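Local coordinates for iron dependent repressor (Sulfolobus solfataricus, PDB 2X4H), which probably acts as a metal-responsive DNA-binding transcription regulator of the DtxR/MntR family, at the interface of chains A and B and the interface of chains B and C. Sequence-based numbering; all coordinates share one arbitrary frame. Chains: chain A/B/C, Hypothetical protein SSO2273.

Contact 1: the interface of chains A and B. Residues chain A 92, 97, 105, 108-109; chain B 113-114, 117.
In the metal-binding and dimerisation domain of this DtxR/MntR-family protein, B:Ile117 on helix 115-124 enters an apolar pocket of chain A made by helices 72-95 and 99-109 and by A:Ile97 in the loop joining them. With chi1 at -69°, its CG1 branch lies anti to the carbonyl carbon and carries the terminal methyl towards the A:Phe109 ring. There CD1 meets the ring edge, in the ring plane, 3.7 Å from both CE2 and CZ. The shank of the same branch is held from another direction: B:Ile117 CG1 lies 3.6 Å from A:Ile97 CD1 and 3.7 Å from A:Leu92 CD2, while the shorter CG2 methyl also touches the leucine methyl at 3.9 Å. A:Tyr105 adds its CB and CG, both near the isoleucine CD1.

B:Pro114, just ahead of the helix, extends the contact. Its CG packs over the A:Tyr105 ring face near the CD1–CE1 edge, 3.6 Å from CD1, proline and tyrosine passing antiparallel, and its CD approaches A:Phe109 CE2 at 4.0 Å. B:Ile113 makes a more distant contact with the phenylalanine. Replacing B:Ile117 by an alanine is likely to leave the A:Phe109 edge and the methyls of A:Leu92 and A:Ile97 without their common partner, opening a gap between the subunits. Repeated by the two-fold axis, this knob-in-pocket packing joins the dimerisation domains, consistent with the dimer expected of the family.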
ATOM      1  N   LEU A  92      25.713 -11.066  10.066  1.00 45.07           N
ATOM      2  CA  LEU A  92      25.655  -9.698   9.576  1.00 45.94           C
ATOM      3  C   LEU A  92      26.964  -8.959   9.872  1.00 47.26           C
ATOM      4  O   LEU A  92      27.476  -8.225   9.013  1.00 47.91           O
ATOM      5  CB  LEU A  92      24.449  -8.942  10.136  1.00 46.13           C
ATOM      6  CG  LEU A  92      23.081  -9.546   9.832  1.00 45.40           C
ATOM      7  CD1 LEU A  92      21.978  -8.665  10.403  1.00 45.01           C
ATOM      8  CD2 LEU A  92      22.905  -9.759   8.308  1.00 43.11           C
ATOM      9  N   ILE A  97      28.288  -5.336   8.525  1.00 55.46           N
ATOM     10  CA  ILE A  97      27.299  -4.398   9.088  1.00 57.11           C
ATOM     11  C   ILE A  97      27.779  -4.039  10.494  1.00 59.63           C
ATOM     12  O   ILE A  97      28.320  -4.897  11.192  1.00 59.23           O
ATOM     13  CB  ILE A  97      25.871  -4.986   9.085  1.00 54.98           C
ATOM     14  CG1 ILE A  97      25.455  -5.370   7.668  1.00 53.07           C
ATOM     15  CG2 ILE A  97      24.862  -3.972   9.602  1.00 56.65           C
ATOM     16  CD1 ILE A  97      24.214  -6.223   7.591  1.00 50.08           C
ATOM     17  N   TYR A 105      18.495  -5.147  12.631  1.00 58.19           N
ATOM     18  CA  TYR A 105      18.149  -5.944  11.448  1.00 55.95           C
ATOM     19  C   TYR A 105      17.743  -7.383  11.818  1.00 53.81           C
ATOM     20  O   TYR A 105      16.757  -7.924  11.308  1.00 52.90           O
ATOM     21  CB  TYR A 105      19.331  -6.010  10.468  1.00 55.53           C
ATOM     22  CG  TYR A 105      19.568  -4.782   9.605  1.00 57.33           C
ATOM     23  CD1 TYR A 105      18.515  -4.086   9.018  1.00 58.90           C
ATOM     24  CD2 TYR A 105      20.856  -4.358   9.328  1.00 58.82           C
ATOM     25  CE1 TYR A 105      18.738  -2.969   8.208  1.00 61.34           C
ATOM     26  CE2 TYR A 105      21.089  -3.240   8.518  1.00 62.04           C
ATOM     27  CZ  TYR A 105      20.023  -2.551   7.968  1.00 62.93           C
ATOM     28  OH  TYR A 105      20.259  -1.453   7.174  1.00 66.76           O
ATOM     29  N   GLN A 108      14.293  -7.944  13.046  1.00 55.65           N
ATOM     30  CA  GLN A 108      13.231  -7.854  12.045  1.00 56.38           C
ATOM     31  C   GLN A 108      12.850  -9.188  11.403  1.00 54.71           C
ATOM     32  O   GLN A 108      11.751  -9.320  10.890  1.00 56.01           O
ATOM     33  CB  GLN A 108      13.601  -6.894  10.903  1.00 57.55           C
ATOM     34  CG  GLN A 108      13.753  -5.428  11.265  1.00 61.57           C
ATOM     35  CD  GLN A 108      14.258  -4.586  10.073  1.00 65.47           C
ATOM     36  OE1 GLN A 108      14.077  -4.957   8.907  1.00 66.31           O
ATOM     37  NE2 GLN A 108      14.902  -3.459  10.371  1.00 69.04           N
ATOM     38  N   PHE A 109      13.750 -10.159  11.355  1.00 53.16           N
ATOM     39  CA  PHE A 109      13.413 -11.426  10.666  1.00 52.41           C
ATOM     40  C   PHE A 109      14.001 -12.707  11.265  1.00 50.82           C
ATOM     41  O   PHE A 109      13.817 -13.776  10.686  1.00 50.06           O
ATOM     42  CB  PHE A 109      13.781 -11.332   9.177  1.00 52.29           C
ATOM     43  CG  PHE A 109      15.229 -10.989   8.934  1.00 52.77           C
ATOM     44  CD1 PHE A 109      16.223 -11.949   9.104  1.00 51.16           C
ATOM     45  CD2 PHE A 109      15.599  -9.703   8.521  1.00 54.78           C
ATOM     46  CE1 PHE A 109      17.564 -11.641   8.888  1.00 51.27           C
ATOM     47  CE2 PHE A 109      16.950  -9.384   8.297  1.00 54.13           C
ATOM     48  CZ  PHE A 109      17.928 -10.356   8.485  1.00 52.50           C
TER
ATOM     49  N   ILE B 113      14.475  -9.228   3.468  1.00 45.60           N
ATOM     50  CA  ILE B 113      15.831  -8.791   3.796  1.00 46.24           C
ATOM     51  C   ILE B 113      16.152  -7.431   3.154  1.00 47.76           C
ATOM     52  O   ILE B 113      15.914  -7.199   1.967  1.00 45.85           O
ATOM     53  CB  ILE B 113      16.928  -9.842   3.417  1.00 44.20           C
ATOM     54  CG1 ILE B 113      16.685 -11.146   4.165  1.00 45.23           C
ATOM     55  CG2 ILE B 113      18.307  -9.375   3.828  1.00 43.63           C
ATOM     56  CD1 ILE B 113      15.695 -12.005   3.509  1.00 45.85           C
ATOM     57  N   PRO B 114      16.653  -6.508   3.976  1.00 50.78           N
ATOM     58  CA  PRO B 114      17.109  -5.207   3.506  1.00 53.49           C
ATOM     59  C   PRO B 114      18.119  -5.269   2.356  1.00 52.60           C
ATOM     60  O   PRO B 114      18.869  -6.231   2.209  1.00 50.47           O
ATOM     61  CB  PRO B 114      17.774  -4.606   4.751  1.00 56.17           C
ATOM     62  CG  PRO B 114      17.059  -5.227   5.899  1.00 56.34           C
ATOM     63  CD  PRO B 114      16.598  -6.581   5.449  1.00 52.23           C
ATOM     64  N   ILE B 117      21.781  -5.643   3.603  1.00 48.72           N
ATOM     65  CA  ILE B 117      22.222  -7.026   3.851  1.00 45.10           C
ATOM     66  C   ILE B 117      22.507  -7.774   2.533  1.00 42.59           C
ATOM     67  O   ILE B 117      23.535  -8.448   2.416  1.00 41.51           O
ATOM     68  CB  ILE B 117      21.212  -7.825   4.665  1.00 44.14           C
ATOM     69  CG1 ILE B 117      21.150  -7.298   6.099  1.00 47.16           C
ATOM     70  CG2 ILE B 117      21.585  -9.326   4.668  1.00 39.35           C
ATOM     71  CD1 ILE B 117      19.880  -7.709   6.835  1.00 46.61           C
TER

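Contact 2: the interface of chains B and C. Residues chain B 46, 49-50; chain C 14, 43.
The backbone carbonyl oxygen of B:Ser46 receives a weak hydrogen bond from C:Arg14 NE, 3.2 Å long and bent to 131° at the hydrogen. This bond comes from the inner nitrogen of the guanidinium group, at the end of a chain extended from CG to NE, and C:Arg14 CD also passes 3.5 Å from the same oxygen. The arginine reaches out from helix 13-27 of chain C and lies across helix 45-57 of chain B, the recognition helix of the winged helix-turn-helix.

A flat contact with B:Phe49 also positions the guanidinium. B:Phe49 CD2 sits over the centre of one guanidinium face, 3.6 Å from C:Arg14 CZ, with the ring and guanidinium planes only 19° apart. The phenylalanine CG lies anti to its backbone N (chi1 -168°), which brings the CG–CD2 side of the ring, rather than its middle, against the arginine. B:Glu50 flanks the aliphatic part: its CB packs against C:Arg14 CD at 3.6 Å, the two chains lying side by side and pointing opposite ways. Its carboxylate OE2 stays 5.2 Å from C:Arg14 NE, too far for a salt bridge, although the opposite charges may still attract.

C:Ile43 makes a peripheral approach to B:Ser46. The pairing may be one of crystal packing, but because B:Glu50 belongs to a zinc site, it may be coupled to metal binding. With its symmetry twin, the patch ties the DNA-binding domains of two chains together across the recognition helix, where it would probably compete with DNA.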
ATOM      1  N   SER B  46     -11.356  -6.515  -9.264  1.00 53.47           N
ATOM      2  CA  SER B  46     -11.411  -5.453  -8.255  1.00 53.23           C
ATOM      3  C   SER B  46     -10.151  -5.448  -7.398  1.00 50.76           C
ATOM      4  O   SER B  46      -9.595  -4.395  -7.115  1.00 50.67           O
ATOM      5  CB  SER B  46     -12.669  -5.552  -7.390  1.00 55.02           C
ATOM      6  OG  SER B  46     -12.810  -6.865  -6.916  1.00 56.31           O
ATOM      7  N   PHE B  49      -7.344  -3.832  -9.580  1.00 47.48           N
ATOM      8  CA  PHE B  49      -7.499  -2.393  -9.616  1.00 48.34           C
ATOM      9  C   PHE B  49      -6.968  -1.770  -8.325  1.00 48.00           C
ATOM     10  O   PHE B  49      -6.189  -0.824  -8.388  1.00 48.17           O
ATOM     11  CB  PHE B  49      -8.964  -2.015  -9.834  1.00 51.11           C
ATOM     12  CG  PHE B  49      -9.174  -0.570 -10.164  1.00 53.38           C
ATOM     13  CD1 PHE B  49      -9.373  -0.163 -11.484  1.00 56.42           C
ATOM     14  CD2 PHE B  49      -9.196   0.402  -9.153  1.00 54.83           C
ATOM     15  CE1 PHE B  49      -9.610   1.202 -11.796  1.00 57.57           C
ATOM     16  CE2 PHE B  49      -9.402   1.773  -9.466  1.00 55.98           C
ATOM     17  CZ  PHE B  49      -9.616   2.158 -10.782  1.00 57.53           C
ATOM     18  N   GLU B  50      -7.383  -2.305  -7.169  1.00 47.74           N
ATOM     19  CA  GLU B  50      -6.924  -1.816  -5.860  1.00 47.61           C
ATOM     20  C   GLU B  50      -5.406  -1.964  -5.672  1.00 46.80           C
ATOM     21  O   GLU B  50      -4.722  -0.974  -5.383  1.00 48.30           O
ATOM     22  CB  GLU B  50      -7.710  -2.511  -4.736  1.00 48.21           C
ATOM     23  CG  GLU B  50      -7.265  -2.248  -3.307  1.00 47.87           C
ATOM     24  CD  GLU B  50      -7.405  -0.798  -2.833  1.00 49.56           C
ATOM     25  OE1 GLU B  50      -6.667  -0.480  -1.864  1.00 47.04           O
ATOM     26  OE2 GLU B  50      -8.243  -0.018  -3.370  1.00 47.06           O
TER
ATOM     27  N   ARG C  14     -12.986   0.453  -2.480  1.00 50.44           N
ATOM     28  CA  ARG C  14     -12.730  -0.951  -2.196  1.00 50.06           C
ATOM     29  C   ARG C  14     -12.238  -1.153  -0.768  1.00 47.60           C
ATOM     30  O   ARG C  14     -12.638  -2.103  -0.112  1.00 47.37           O
ATOM     31  CB  ARG C  14     -11.692  -1.514  -3.158  1.00 51.56           C
ATOM     32  CG  ARG C  14     -12.232  -1.690  -4.547  1.00 56.99           C
ATOM     33  CD  ARG C  14     -11.100  -1.639  -5.580  1.00 62.26           C
ATOM     34  NE  ARG C  14     -11.594  -1.873  -6.925  1.00 67.72           N
ATOM     35  CZ  ARG C  14     -12.221  -0.958  -7.666  1.00 72.31           C
ATOM     36  NH1 ARG C  14     -12.421   0.271  -7.212  1.00 72.01           N
ATOM     37  NH2 ARG C  14     -12.647  -1.273  -8.881  1.00 76.10           N
ATOM     38  N   ILE C  43     -13.543 -12.786  -2.911  1.00 59.72           N
ATOM     39  CA  ILE C  43     -12.206 -12.590  -3.508  1.00 58.31           C
ATOM     40  C   ILE C  43     -11.155 -13.530  -2.891  1.00 57.39           C
ATOM     41  O   ILE C  43     -11.461 -14.293  -1.967  1.00 58.63           O
ATOM     42  CB  ILE C  43     -11.729 -11.099  -3.411  1.00 57.01           C
ATOM     43  CG1 ILE C  43     -11.544 -10.677  -1.944  1.00 56.26           C
ATOM     44  CG2 ILE C  43     -12.671 -10.176  -4.155  1.00 57.07           C
ATOM     45  CD1 ILE C  43     -11.279  -9.178  -1.755  1.00 56.78           C
TER

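Contact 3: the interface of chains A and B. Residues chain A 92, 95-97; chain B 116-117, 120-121.
A:Ile95, the last residue of helix 72-95, packs against helix 115-124 of chain B in the dimerisation domain of this DtxR/MntR-type regulator. On the tightly packed side its CG1 branch, set between the backbone N and the carbonyl carbon (chi1 70°), directs CD1 at the partner backbone, 3.7 Å from B:Ile117 O and 3.8 Å from B:Leu121 N. The same methyl touches B:Lys120 CB at 3.9 Å. The lysine shank belongs to this packed part: it lies along the carbonyl oxygens of A:Ile95 and A:Gly96, and A:Ile97 CG1 crosses its CD at 4.0 Å. The apolar layer continues through A:Leu92, A:Ile97 and B:Ile117.

Beyond the shank the contact becomes looser and more polar. The lysine bends at chi4 (135°), turning its amino group back to its own helix, where NZ donates a 2.9 Å hydrogen bond and salt bridge to B:Glu116 OE2 on the anti lone pair. That pairing probably steadies both long side chains, and it sets the carboxylate OE2 beside A:Ile97, 4.0 Å from both CG1 and CG2. A water bridges the chains, 2.7 Å from A:Ile95 O and 2.6 Å from B:Lys120 O, linking the C-terminal end of helix 72-95 to the facing helix.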
ATOM      1  N   LEU A  92      25.713 -11.066  10.066  1.00 45.07           N
ATOM      2  CA  LEU A  92      25.655  -9.698   9.576  1.00 45.94           C
ATOM      3  C   LEU A  92      26.964  -8.959   9.872  1.00 47.26           C
ATOM      4  O   LEU A  92      27.476  -8.225   9.013  1.00 47.91           O
ATOM      5  CB  LEU A  92      24.449  -8.942  10.136  1.00 46.13           C
ATOM      6  CG  LEU A  92      23.081  -9.546   9.832  1.00 45.40           C
ATOM      7  CD1 LEU A  92      21.978  -8.665  10.403  1.00 45.01           C
ATOM      8  CD2 LEU A  92      22.905  -9.759   8.308  1.00 43.11           C
ATOM      9  N   ILE A  95      29.715  -9.976   7.311  1.00 45.80           N
ATOM     10  CA  ILE A  95      29.568  -9.386   5.977  1.00 44.94           C
ATOM     11  C   ILE A  95      29.763  -7.862   5.967  1.00 46.65           C
ATOM     12  O   ILE A  95      29.794  -7.244   4.882  1.00 47.00           O
ATOM     13  CB  ILE A  95      28.239  -9.792   5.301  1.00 43.45           C
ATOM     14  CG1 ILE A  95      27.043  -9.127   5.985  1.00 43.07           C
ATOM     15  CG2 ILE A  95      28.106 -11.315   5.301  1.00 41.63           C
ATOM     16  CD1 ILE A  95      25.723  -9.324   5.300  1.00 39.22           C
ATOM     17  N   GLY A  96      29.900  -7.268   7.159  1.00 51.97           N
ATOM     18  CA  GLY A  96      30.336  -5.879   7.313  1.00 54.49           C
ATOM     19  C   GLY A  96      29.247  -4.899   7.717  1.00 55.92           C
ATOM     20  O   GLY A  96      29.267  -3.748   7.304  1.00 57.96           O
ATOM     21  N   ILE A  97      28.288  -5.336   8.525  1.00 55.46           N
ATOM     22  CA  ILE A  97      27.299  -4.398   9.088  1.00 57.11           C
ATOM     23  C   ILE A  97      27.779  -4.039  10.494  1.00 59.63           C
ATOM     24  O   ILE A  97      28.320  -4.897  11.192  1.00 59.23           O
ATOM     25  CB  ILE A  97      25.871  -4.986   9.085  1.00 54.98           C
ATOM     26  CG1 ILE A  97      25.455  -5.370   7.668  1.00 53.07           C
ATOM     27  CG2 ILE A  97      24.862  -3.972   9.602  1.00 56.65           C
ATOM     28  CD1 ILE A  97      24.214  -6.223   7.591  1.00 50.08           C
TER
ATOM     29  N   GLU B 116      20.705  -3.408   2.139  1.00 56.35           N
ATOM     30  CA  GLU B 116      22.054  -3.381   2.718  1.00 55.85           C
ATOM     31  C   GLU B 116      22.574  -4.789   2.950  1.00 51.30           C
ATOM     32  O   GLU B 116      23.688  -5.089   2.555  1.00 50.33           O
ATOM     33  CB  GLU B 116      22.129  -2.581   4.038  1.00 59.43           C
ATOM     34  CG  GLU B 116      23.604  -2.268   4.466  1.00 62.08           C
ATOM     35  CD  GLU B 116      23.764  -1.671   5.878  1.00 66.96           C
ATOM     36  OE1 GLU B 116      22.772  -1.208   6.493  1.00 69.52           O
ATOM     37  OE2 GLU B 116      24.917  -1.659   6.366  1.00 69.33           O
ATOM     38  N   ILE B 117      21.781  -5.643   3.603  1.00 48.72           N
ATOM     39  CA  ILE B 117      22.222  -7.026   3.851  1.00 45.10           C
ATOM     40  C   ILE B 117      22.507  -7.774   2.533  1.00 42.59           C
ATOM     41  O   ILE B 117      23.535  -8.448   2.416  1.00 41.51           O
ATOM     42  CB  ILE B 117      21.212  -7.825   4.665  1.00 44.14           C
ATOM     43  CG1 ILE B 117      21.150  -7.298   6.099  1.00 47.16           C
ATOM     44  CG2 ILE B 117      21.585  -9.326   4.668  1.00 39.35           C
ATOM     45  CD1 ILE B 117      19.880  -7.709   6.835  1.00 46.61           C
ATOM     46  N   LYS B 120      25.838  -6.535   0.802  1.00 45.11           N
ATOM     47  CA  LYS B 120      26.991  -6.976   1.555  1.00 44.61           C
ATOM     48  C   LYS B 120      27.190  -8.488   1.502  1.00 42.03           C
ATOM     49  O   LYS B 120      28.335  -8.952   1.438  1.00 41.52           O
ATOM     50  CB  LYS B 120      26.954  -6.436   2.982  1.00 46.54           C
ATOM     51  CG  LYS B 120      27.514  -5.024   3.019  1.00 50.51           C
ATOM     52  CD  LYS B 120      27.530  -4.405   4.391  1.00 54.80           C
ATOM     53  CE  LYS B 120      28.225  -3.041   4.359  1.00 59.20           C
ATOM     54  NZ  LYS B 120      27.487  -1.989   5.118  1.00 63.49           N
ATOM     55  N   LEU B 121      26.092  -9.245   1.472  1.00 39.79           N
ATOM     56  CA  LEU B 121      26.176 -10.693   1.375  1.00 38.02           C
ATOM     57  C   LEU B 121      26.693 -11.095  -0.009  1.00 37.73           C
ATOM     58  O   LEU B 121      27.548 -11.969  -0.117  1.00 37.02           O
ATOM     59  CB  LEU B 121      24.827 -11.328   1.644  1.00 36.82           C
ATOM     60  CG  LEU B 121      24.685 -12.827   1.578  1.00 36.34           C
ATOM     61  CD1 LEU B 121      25.710 -13.534   2.486  1.00 36.53           C
ATOM     62  CD2 LEU B 121      23.256 -13.152   2.003  1.00 33.83           C
TER
HETATM   63  O   HOH W   1      30.496  -7.740   2.338  1.00 10.04           O

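Contacts 1 and 3 are neighbouring parts of one A–B interface, their C-alpha centres about 8 Å apart, and they share A:Leu92, A:Ile97 and B:Ile117; helix 115-124 of chain B runs through both. The C-alpha centre of contact 2 lies about 33 Å from that of contact 1 and about 38 Å from that of contact 3; it joins helix 45-57 of chain B to helix 13-27 of chain C in the DNA-binding region. Through these separate two-fold symmetric pairings chain B bridges A and C in the deposited four-chain assembly. Contacts 1 and 3 fit the family's dimerisation surface, whereas contact 2 may be a feature of crystal packing.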